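PDB 3OG2: beta-galactosidase from Trichoderma reesei, which probably hydrolyses terminal non-reducing beta-D-galactose residues from beta-D-galactosides. Local coordinates for residues His63-Ala67 with Leu68-Thr72; Gln365-Phe368 with Leu369-Ser372; Pro191-Pro194 with Tyr195-Tyr198; Tyr198-Asp201 with Gln202-Ala206; Gly844-Phe847 with Glu848-Phe852. All coordinates share one frame; numbering follows the deposited sequence.

Contact 1 of 5, residues His63-Ala67 with Leu68-Thr72; sequences HKIKA and LGFNT
The chi1 values of I65 and F70 bring CG2 of I65 against CB and CD2 of F70: at -69°, I65 turns CG2 anti to its backbone N and out toward the loop, while F70 (chi1 -77°) keeps CG beside its own N, folding CB and the ring back over the last helical turn. CG2 of I65 lies 3.7 Å from both CB and CD2 of F70, an approach oblique to the ring. L68 joins the same apolar cluster: its CD1 stands 3.9 Å above the plane of the F70 ring, over the centre, and its CG rests 3.6 Å from K64 O.

The backbone beneath closes as a Schellman motif, with G69 at positive phi (95°). G69 N donates to K66 O at 2.9 Å, completing a type I turn from K66 to G69, and L68 N reaches I65 O at 3.0 Å by a more bent bond. The apolar pair I65 and F70 flanks this turn, which ends helix 58-66 and leads directly into strand 72-76. Since strands 38-47 and 72-76 are parallel neighbours, the helix between them is the crossover of a beta-alpha-beta unit of the TIM barrel. F70 carries the packing onward, its ring stacked with that of F43 on strand 38-47. The alkyl chain of K66 passes alongside the loop, while its NZ bonds to G108 O. A water 2.9 Å from K66 O and equally far from F70 O bridges the helix end and the loop.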
# COMPACT_ATOMS: atom_id res chain seq x y z
N HIS A 63 -1.19 12.93 6.00
CA HIS A 63 -1.79 13.34 7.25
C HIS A 63 -2.22 12.13 8.09
O HIS A 63 -2.12 12.10 9.29
CB HIS A 63 -3.08 14.13 6.97
CG HIS A 63 -2.94 15.54 6.60
ND1 HIS A 63 -3.92 16.26 5.96
CD2 HIS A 63 -1.92 16.38 6.91
CE1 HIS A 63 -3.51 17.51 5.84
NE2 HIS A 63 -2.28 17.61 6.40
N LYS A 64 -2.78 11.12 7.38
CA LYS A 64 -3.29 9.92 8.07
C LYS A 64 -2.11 9.11 8.61
O LYS A 64 -2.23 8.50 9.69
CB LYS A 64 -4.15 9.13 7.08
CG LYS A 64 -5.48 9.83 6.86
CD LYS A 64 -6.26 9.35 5.64
CE LYS A 64 -7.61 10.10 5.65
NZ LYS A 64 -8.38 9.87 4.44
N ILE A 65 -0.98 9.08 7.92
CA ILE A 65 0.19 8.35 8.46
C ILE A 65 0.86 9.14 9.56
O ILE A 65 1.23 8.57 10.60
CB ILE A 65 1.13 8.06 7.28
CG1 ILE A 65 0.43 7.03 6.38
CG2 ILE A 65 2.50 7.58 7.79
CD1 ILE A 65 1.20 6.68 5.13
N LYS A 66 1.01 10.44 9.41
CA LYS A 66 1.60 11.27 10.48
C LYS A 66 0.78 11.12 11.77
O LYS A 66 1.33 11.09 12.87
CB LYS A 66 1.64 12.72 10.01
CG LYS A 66 2.24 13.68 11.00
CD LYS A 66 3.76 13.63 11.04
CE LYS A 66 4.25 14.80 11.93
NZ LYS A 66 5.74 14.74 11.97
N ALA A 67 -0.55 11.05 11.63
CA ALA A 67 -1.36 10.96 12.84
C ALA A 67 -1.17 9.64 13.57
O ALA A 67 -1.52 9.54 14.77
CB ALA A 67 -2.84 11.16 12.44
N LEU A 68 -0.66 8.59 12.95
CA LEU A 68 -0.32 7.35 13.63
C LEU A 68 0.87 7.53 14.60
O LEU A 68 1.17 6.66 15.39
CB LEU A 68 0.12 6.27 12.63
CG LEU A 68 -0.93 5.77 11.67
CD1 LEU A 68 -0.31 4.91 10.58
CD2 LEU A 68 -1.98 4.94 12.43
N GLY A 69 1.60 8.64 14.49
CA GLY A 69 2.84 8.80 15.21
C GLY A 69 4.03 8.41 14.36
O GLY A 69 5.16 8.40 14.85
N PHE A 70 3.78 8.07 13.08
CA PHE A 70 4.92 7.74 12.19
C PHE A 70 5.68 9.01 11.80
O PHE A 70 5.10 10.09 11.81
CB PHE A 70 4.38 7.09 10.93
CG PHE A 70 3.95 5.62 11.12
CD1 PHE A 70 3.68 5.06 12.37
CD2 PHE A 70 3.83 4.84 9.97
CE1 PHE A 70 3.29 3.72 12.43
CE2 PHE A 70 3.46 3.47 10.03
CZ PHE A 70 3.18 2.92 11.29
N ASN A 71 6.96 8.81 11.42
CA ASN A 71 7.76 9.97 10.99
C ASN A 71 8.23 9.82 9.56
O ASN A 71 8.81 10.79 9.02
CB ASN A 71 8.96 10.22 11.91
CG ASN A 71 9.68 8.93 12.25
OD1 ASN A 71 9.81 8.02 11.45
ND2 ASN A 71 10.10 8.86 13.52
N THR A 72 7.93 8.69 8.92
CA THR A 72 8.55 8.34 7.63
C THR A 72 7.55 7.61 6.76
O THR A 72 6.65 6.92 7.25
CB THR A 72 9.80 7.51 7.89
OG1 THR A 72 10.72 8.22 8.74
CG2 THR A 72 10.55 7.12 6.63
O HOH W 1 3.95 11.70 13.93

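Contact 2 of 5, residues Gln365-Phe368 with Leu369-Ser372; sequences QGQF and LKVS
F368 and S372 face each other at the C-terminal end of helix 357-370, the helix that follows strand 318-321 of the TIM barrel. CB of S372 lies over one face of the F368 ring, and OG comes within 3.2 Å of CE1. The L369 side chain runs at an oblique angle to the ring, with CD2 4.1 Å from CE2 of F368. The ring is placed here because F368 holds CG anti to its backbone N (chi1 166°), which carries the aromatic group alongside the end of the helix. Beyond this segment it packs on I471 of strand 470-476.

Q367 and K370 are oriented quite differently. They lie side by side and point the same way, and OE1 of Q367 touches CD of K370 at 3.5 Å. The alkyl chain of K370 is turned into place at chi1 70°, leaving CG between the backbone N and carbonyl carbon and close to the carbonyl oxygens of G366 and Q367. The amide of Q367 is held by a bond from NE2 to A67 O.

The last regular helical bonds are L369 N to Q365 O (3.1 Å) and K370 N to G366 O (3.2 Å). After them the spacing tightens, V371 N donating to F368 O at 3.2 Å. S372 OG, itself bonded to Y457 OH, reaches that same F368 O at 2.7 Å from the opposite face of the carbonyl plane.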
# COMPACT_ATOMS: atom_id res chain seq x y z
N GLN A 365 0.72 2.50 19.08
CA GLN A 365 2.14 2.10 19.07
C GLN A 365 3.04 3.20 18.57
O GLN A 365 4.11 3.43 19.15
CB GLN A 365 2.29 0.86 18.18
CG GLN A 365 1.51 -0.36 18.72
CD GLN A 365 1.68 -1.56 17.80
OE1 GLN A 365 2.64 -1.66 17.01
NE2 GLN A 365 0.78 -2.50 17.85
N GLY A 366 2.62 3.91 17.51
CA GLY A 366 3.46 5.00 17.02
C GLY A 366 3.60 6.13 18.03
O GLY A 366 4.68 6.71 18.23
N GLN A 367 2.47 6.46 18.69
CA GLN A 367 2.53 7.55 19.66
C GLN A 367 3.36 7.18 20.88
O GLN A 367 4.06 8.04 21.41
CB GLN A 367 1.10 7.94 20.05
CG GLN A 367 0.34 8.54 18.86
CD GLN A 367 0.95 9.81 18.38
OE1 GLN A 367 1.71 10.56 18.93
NE2 GLN A 367 0.57 10.11 17.11
N PHE A 368 3.35 5.91 21.29
CA PHE A 368 4.19 5.46 22.39
C PHE A 368 5.67 5.60 22.04
O PHE A 368 6.47 6.16 22.83
CB PHE A 368 3.84 3.99 22.69
CG PHE A 368 4.89 3.33 23.58
CD1 PHE A 368 5.15 3.78 24.86
CD2 PHE A 368 5.62 2.27 23.08
CE1 PHE A 368 6.16 3.23 25.67
CE2 PHE A 368 6.58 1.70 23.89
CZ PHE A 368 6.83 2.15 25.17
N LEU A 369 6.06 5.08 20.85
CA LEU A 369 7.51 5.04 20.58
C LEU A 369 8.07 6.46 20.47
O LEU A 369 9.21 6.69 20.91
CB LEU A 369 7.81 4.24 19.32
CG LEU A 369 7.72 2.70 19.51
CD1 LEU A 369 7.90 2.00 18.20
CD2 LEU A 369 8.80 2.23 20.52
N LYS A 370 7.30 7.41 19.92
CA LYS A 370 7.91 8.72 19.69
C LYS A 370 8.11 9.53 20.96
O LYS A 370 8.78 10.56 20.91
CB LYS A 370 7.14 9.46 18.62
CG LYS A 370 5.75 9.92 19.06
CD LYS A 370 5.03 10.60 17.87
CE LYS A 370 5.74 11.84 17.44
NZ LYS A 370 4.97 12.69 16.46
N VAL A 371 7.58 9.08 22.11
CA VAL A 371 7.86 9.79 23.37
C VAL A 371 8.74 8.94 24.27
O VAL A 371 8.88 9.28 25.47
CB VAL A 371 6.54 10.23 24.07
CG1 VAL A 371 5.78 11.22 23.19
CG2 VAL A 371 5.65 9.03 24.45
N SER A 372 9.41 7.92 23.73
CA SER A 372 10.13 6.94 24.55
C SER A 372 11.55 6.75 24.10
O SER A 372 11.95 5.66 23.70
CB SER A 372 9.36 5.60 24.52
OG SER A 372 8.03 5.77 25.01

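Contact 3 of 5, residues Pro191-Pro194 with Tyr195-Tyr198; sequences PNKP and YMQY
N192 is the N-cap of helix 193-205, and its side chain closes the first turn onto Y195. OD1 accepts from Y195 N at 3.1 Å; the bond is fairly straight at the hydrogen (160°), but the donor stands well above the plane of the amide carbonyl. With CG anti to the backbone N (chi1 -179°), the amide is swung along the helix start, so that CG also packs 3.5 Å from Y195 CB. The two side chains cross at about a right angle, with the amide and ring planes 62° apart. ND2 is held by D142 OD1, which together with the capping bond fixes the amide's rotation.

P194, at N2, has no N-H; the capping bond goes to Y195 at N3, a usual position for it. The regular ladder begins with M196 N to N192 O at 2.9 Å, followed by Q197 N to K193 O and Y198 N to P194 O, both also 2.9 Å. M196 bends back over the cap: SD lies 3.7 Å from CB of P191, a proline preceded by a cis peptide bond.

Y195 OH bonds to E178 OE2, next in sequence to the galactose-binding N179, and its ring meets that of Y181, which also receives N192 N at its hydroxyl. A side-chain-capped first turn with proline just inside it is a familiar way to start an alpha-helix, here one of those surrounding the TIM barrel.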
# COMPACT_ATOMS: atom_id res chain seq x y z
N PRO A 191 26.05 -14.11 -3.67
CA PRO A 191 25.80 -12.72 -4.11
C PRO A 191 26.79 -12.28 -5.18
O PRO A 191 28.00 -12.55 -5.10
CB PRO A 191 26.05 -11.87 -2.84
CG PRO A 191 26.55 -12.81 -1.82
CD PRO A 191 26.46 -14.22 -2.27
N ASN A 192 26.30 -11.60 -6.22
CA ASN A 192 27.19 -11.10 -7.29
C ASN A 192 27.67 -9.72 -6.87
O ASN A 192 26.96 -8.72 -7.05
CB ASN A 192 26.41 -11.15 -8.61
CG ASN A 192 27.24 -10.68 -9.80
OD1 ASN A 192 28.23 -9.95 -9.67
ND2 ASN A 192 26.84 -11.16 -10.95
N LYS A 193 28.83 -9.65 -6.18
CA LYS A 193 29.25 -8.37 -5.62
C LYS A 193 29.56 -7.30 -6.68
O LYS A 193 29.20 -6.14 -6.42
CB LYS A 193 30.38 -8.60 -4.65
CG LYS A 193 29.94 -9.49 -3.46
CD LYS A 193 31.00 -9.59 -2.41
CE LYS A 193 30.55 -10.45 -1.23
NZ LYS A 193 31.61 -10.56 -0.17
N PRO A 194 30.15 -7.61 -7.82
CA PRO A 194 30.26 -6.60 -8.85
C PRO A 194 28.90 -6.07 -9.27
O PRO A 194 28.76 -4.84 -9.49
CB PRO A 194 30.96 -7.35 -10.03
CG PRO A 194 31.82 -8.35 -9.28
CD PRO A 194 30.88 -8.86 -8.20
N TYR A 195 27.88 -6.91 -9.39
CA TYR A 195 26.53 -6.44 -9.72
C TYR A 195 26.02 -5.49 -8.66
O TYR A 195 25.57 -4.36 -8.93
CB TYR A 195 25.58 -7.64 -9.90
CG TYR A 195 24.15 -7.17 -9.97
CD1 TYR A 195 23.71 -6.45 -11.06
CD2 TYR A 195 23.25 -7.44 -8.93
CE1 TYR A 195 22.38 -6.01 -11.11
CE2 TYR A 195 21.95 -7.00 -8.98
CZ TYR A 195 21.53 -6.28 -10.08
OH TYR A 195 20.21 -5.83 -10.17
N MET A 196 26.15 -5.92 -7.40
CA MET A 196 25.64 -5.08 -6.30
C MET A 196 26.31 -3.73 -6.27
O MET A 196 25.69 -2.70 -6.03
CB MET A 196 25.83 -5.82 -4.96
CG MET A 196 25.08 -7.12 -4.84
SD MET A 196 25.84 -8.24 -3.60
CE MET A 196 25.19 -7.45 -2.17
N GLN A 197 27.66 -3.74 -6.46
CA GLN A 197 28.36 -2.46 -6.44
C GLN A 197 28.00 -1.59 -7.64
O GLN A 197 28.01 -0.37 -7.50
CB GLN A 197 29.89 -2.71 -6.41
CG GLN A 197 30.61 -1.39 -6.14
CD GLN A 197 30.27 -0.83 -4.78
OE1 GLN A 197 30.21 -1.50 -3.74
NE2 GLN A 197 30.03 0.48 -4.80
N TYR A 198 27.76 -2.19 -8.82
CA TYR A 198 27.34 -1.35 -9.97
C TYR A 198 26.05 -0.62 -9.59
O TYR A 198 25.91 0.58 -9.92
CB TYR A 198 27.09 -2.24 -11.17
CG TYR A 198 26.83 -1.47 -12.44
CD1 TYR A 198 25.52 -1.07 -12.77
CD2 TYR A 198 27.86 -1.13 -13.32
CE1 TYR A 198 25.26 -0.35 -13.92
CE2 TYR A 198 27.61 -0.42 -14.48
CZ TYR A 198 26.31 -0.02 -14.79
OH TYR A 198 26.06 0.65 -15.96

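Contact 4 of 5, residues Tyr198-Asp201 with Gln202-Ala206; sequences YVID and QARNA
Q202 reaches back along helix 193-205 toward Y198, an i to i+4 pairing on one of the helices packed round the TIM barrel. From CB, which lies close to V199 O, the chain leaves with CG anti to the carbonyl carbon (chi1 -67°) and runs extended. CG passes 3.3 Å from Y198 O and then comes level with the Y198 ring, where CD is 3.6 Å from CE1. At the tip the amide divides. NE2 lies 3.5 Å from Y198 CE1, with amide and ring planes 47° apart, so the contact is oblique. Its hydrogens go to D151 OD1 and T150 OG1 on helix 144-163. Y198 OH bonds to the same D151 OD1, so a single carboxylate oxygen ties both tips to the neighbouring helix. OE1 turns the other way, 3.7 Å from V199 CA, and takes a bond from a water.

The backbone under this pair is regular, with Q202 N to Y198 O and R204 N to I200 O both at 2.9 Å, the latter nearly straight at 169°. I200 and R204 run alongside each other, touching through CG2 and CG, before the guanidinium of R204 goes on to D233 by a salt bridge and to the carbonyls of V210 and I208. On the inner side, V199 and A203 pack against strand 172-177. The bond from A203 N to V199 O is weak at 3.4 Å, and the water donating to Q202 OE1 also donates to V199 O, at 2.7 Å.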
# COMPACT_ATOMS: atom_id res chain seq x y z
N TYR A 198 27.76 -2.19 -8.82
CA TYR A 198 27.34 -1.35 -9.97
C TYR A 198 26.05 -0.62 -9.59
O TYR A 198 25.91 0.58 -9.92
CB TYR A 198 27.09 -2.24 -11.17
CG TYR A 198 26.83 -1.47 -12.44
CD1 TYR A 198 25.52 -1.07 -12.77
CD2 TYR A 198 27.86 -1.13 -13.32
CE1 TYR A 198 25.26 -0.35 -13.92
CE2 TYR A 198 27.61 -0.42 -14.48
CZ TYR A 198 26.31 -0.02 -14.79
OH TYR A 198 26.06 0.65 -15.96
N VAL A 199 25.11 -1.33 -8.96
CA VAL A 199 23.80 -0.70 -8.63
C VAL A 199 24.02 0.43 -7.65
O VAL A 199 23.45 1.54 -7.76
CB VAL A 199 22.87 -1.80 -8.08
CG1 VAL A 199 21.60 -1.22 -7.48
CG2 VAL A 199 22.54 -2.80 -9.19
N ILE A 200 24.91 0.21 -6.64
CA ILE A 200 25.24 1.31 -5.73
C ILE A 200 25.91 2.49 -6.44
O ILE A 200 25.54 3.65 -6.18
CB ILE A 200 26.17 0.78 -4.59
CG1 ILE A 200 25.37 -0.15 -3.66
CG2 ILE A 200 26.84 1.92 -3.83
CD1 ILE A 200 26.25 -0.93 -2.68
N ASP A 201 26.87 2.18 -7.30
CA ASP A 201 27.58 3.23 -8.02
C ASP A 201 26.61 4.08 -8.85
O ASP A 201 26.81 5.31 -8.94
CB ASP A 201 28.63 2.66 -8.97
CG ASP A 201 29.84 2.00 -8.37
OD1 ASP A 201 30.13 2.18 -7.15
OD2 ASP A 201 30.59 1.28 -9.12
N GLN A 202 25.59 3.45 -9.44
CA GLN A 202 24.66 4.28 -10.24
C GLN A 202 24.02 5.35 -9.37
O GLN A 202 23.79 6.48 -9.76
CB GLN A 202 23.52 3.46 -10.83
CG GLN A 202 23.97 2.45 -11.91
CD GLN A 202 22.76 1.65 -12.35
OE1 GLN A 202 22.12 0.99 -11.49
NE2 GLN A 202 22.40 1.70 -13.62
N ALA A 203 23.62 4.92 -8.14
CA ALA A 203 22.93 5.88 -7.25
C ALA A 203 23.92 6.93 -6.76
O ALA A 203 23.61 8.13 -6.75
CB ALA A 203 22.31 5.11 -6.08
N ARG A 204 25.14 6.54 -6.34
CA ARG A 204 26.13 7.51 -5.85
C ARG A 204 26.47 8.49 -6.97
O ARG A 204 26.63 9.68 -6.73
CB ARG A 204 27.40 6.77 -5.38
CG ARG A 204 27.13 5.99 -4.10
CD ARG A 204 26.73 6.87 -2.94
NE ARG A 204 26.78 6.20 -1.63
CZ ARG A 204 25.99 6.45 -0.58
NH1 ARG A 204 25.05 7.38 -0.68
NH2 ARG A 204 26.16 5.76 0.52
N ASN A 205 26.63 7.97 -8.20
CA ASN A 205 27.02 8.81 -9.34
C ASN A 205 25.94 9.84 -9.63
O ASN A 205 26.27 10.91 -10.17
CB ASN A 205 27.25 7.98 -10.59
CG ASN A 205 28.51 7.14 -10.57
OD1 ASN A 205 28.66 6.19 -11.40
ND2 ASN A 205 29.40 7.42 -9.66
N ALA A 206 24.68 9.53 -9.31
CA ALA A 206 23.57 10.48 -9.56
C ALA A 206 23.37 11.46 -8.41
O ALA A 206 22.45 12.30 -8.49
CB ALA A 206 22.27 9.70 -9.78
O HOH W 2 21.03 1.72 -8.98

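Contact 5 of 5, residues Gly844-Phe847 with Glu848-Phe852; sequences GLFF and ERQGF
The F846 ring has Q850 laid over one face and R849 at its edge. CG of Q850 stands 3.8 Å from the ring centroid, a CH-pi contact, and the Q850 amide is nearly parallel to the ring (planes 6° apart). NH2 of R849 approaches in the ring plane, 3.7 Å from CD1, while the guanidinium takes F846 CA over its own face. The F847 ring receives CG of E848, 3.6 Å from its centroid, and CB of Q850 sits over the centre of the F852 ring.

Polar bonds frame the short helix 846-850. E848 OE1 uses its anti lone pair to accept from L845 N at 3.1 Å, the half of a capping box that returns to the N-cap backbone. R849 NH1 donates to G844 O at 2.8 Å. At the other end a Schellman motif closes through F852 N to F847 O (2.9 Å) and G851 N to E848 O (3.0 Å), with G851 at positive phi.

Around it, F847 stacks on F886 of strand 883-894 and E848 OE2 bonds to Y922 of strand 917-923. R849 NH2 forms salt bridges with E670 and the C-terminal carboxylate of Y1003, joining the helix to the end of the chain.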
# COMPACT_ATOMS: atom_id res chain seq x y z
N GLY A 844 -4.93 -3.36 -26.26
CA GLY A 844 -5.03 -3.39 -27.72
C GLY A 844 -6.46 -3.52 -28.24
O GLY A 844 -6.57 -3.71 -29.45
N LEU A 845 -7.50 -3.52 -27.39
CA LEU A 845 -8.82 -3.68 -27.97
C LEU A 845 -9.18 -2.47 -28.85
O LEU A 845 -8.71 -1.36 -28.62
CB LEU A 845 -9.86 -3.79 -26.84
CG LEU A 845 -9.83 -5.12 -26.06
CD1 LEU A 845 -10.71 -5.03 -24.83
CD2 LEU A 845 -10.23 -6.30 -26.94
N PHE A 846 -10.01 -2.71 -29.88
CA PHE A 846 -10.32 -1.67 -30.84
C PHE A 846 -10.74 -0.38 -30.18
O PHE A 846 -10.24 0.70 -30.55
CB PHE A 846 -11.44 -2.17 -31.77
CG PHE A 846 -12.06 -1.10 -32.64
CD1 PHE A 846 -11.38 -0.73 -33.81
CD2 PHE A 846 -13.26 -0.51 -32.30
CE1 PHE A 846 -11.96 0.26 -34.60
CE2 PHE A 846 -13.83 0.47 -33.09
CZ PHE A 846 -13.16 0.84 -34.25
N PHE A 847 -11.63 -0.42 -29.19
CA PHE A 847 -12.08 0.88 -28.63
C PHE A 847 -10.91 1.64 -27.99
O PHE A 847 -10.88 2.90 -28.03
CB PHE A 847 -13.24 0.74 -27.64
CG PHE A 847 -12.82 0.17 -26.28
CD1 PHE A 847 -12.57 1.04 -25.23
CD2 PHE A 847 -12.68 -1.19 -26.06
CE1 PHE A 847 -12.19 0.62 -23.96
CE2 PHE A 847 -12.32 -1.65 -24.78
CZ PHE A 847 -12.05 -0.75 -23.76
N GLU A 848 -9.96 0.92 -27.36
CA GLU A 848 -8.79 1.57 -26.74
C GLU A 848 -7.88 2.18 -27.81
O GLU A 848 -7.39 3.30 -27.66
CB GLU A 848 -8.00 0.52 -25.91
CG GLU A 848 -8.83 -0.10 -24.80
CD GLU A 848 -8.04 -1.14 -24.02
OE1 GLU A 848 -7.77 -2.27 -24.56
OE2 GLU A 848 -7.69 -0.83 -22.85
N ARG A 849 -7.66 1.39 -28.90
CA ARG A 849 -6.77 1.88 -29.93
C ARG A 849 -7.31 3.17 -30.52
O ARG A 849 -6.52 4.05 -30.88
CB ARG A 849 -6.63 0.85 -31.08
CG ARG A 849 -6.06 -0.49 -30.56
CD ARG A 849 -5.69 -1.39 -31.72
NE ARG A 849 -6.70 -1.61 -32.77
CZ ARG A 849 -7.45 -2.68 -32.96
NH1 ARG A 849 -7.45 -3.72 -32.13
NH2 ARG A 849 -8.26 -2.72 -34.01
N GLN A 850 -8.63 3.32 -30.63
CA GLN A 850 -9.20 4.51 -31.23
C GLN A 850 -9.25 5.67 -30.23
O GLN A 850 -9.51 6.80 -30.63
CB GLN A 850 -10.65 4.26 -31.67
CG GLN A 850 -10.77 3.06 -32.64
CD GLN A 850 -10.48 3.62 -34.04
OE1 GLN A 850 -11.20 4.50 -34.56
NE2 GLN A 850 -9.42 3.19 -34.63
N GLY A 851 -9.04 5.41 -28.95
CA GLY A 851 -9.20 6.49 -27.97
C GLY A 851 -10.65 6.66 -27.52
O GLY A 851 -10.96 7.68 -26.90
N PHE A 852 -11.53 5.70 -27.82
CA PHE A 852 -12.96 5.85 -27.50
C PHE A 852 -13.23 5.75 -26.01
O PHE A 852 -14.33 6.12 -25.60
CB PHE A 852 -13.83 4.83 -28.21
CG PHE A 852 -13.91 5.02 -29.72
CD1 PHE A 852 -13.48 6.19 -30.33
CD2 PHE A 852 -14.40 3.99 -30.50
CE1 PHE A 852 -13.59 6.32 -31.73
CE2 PHE A 852 -14.55 4.13 -31.88
CZ PHE A 852 -14.13 5.30 -32.49

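In the fold
Contacts 1 and 2 are neighbours, with centres 11 Å apart, and they touch directly: Q367 NE2 lies 3.2 Å from A67 O, a probable hydrogen bond that ties the end of helix 58-66 to the end of helix 357-370. Contacts 3 and 4 are successive turns of helix 193-205, sharing Y198. They lie on another part of the barrel, the centres of contacts 1 and 3 being 35 Å apart. Contacts 1, 3 and 4 come near the galactose-binding residues without belonging to them: the F70 side chain is about 12 Å from that of E278, and the side chains of Y195 and V199 are each about 9 Å from that of N179. Contact 5 belongs to a separate all-beta domain, its centre 52 Å from that of contact 2.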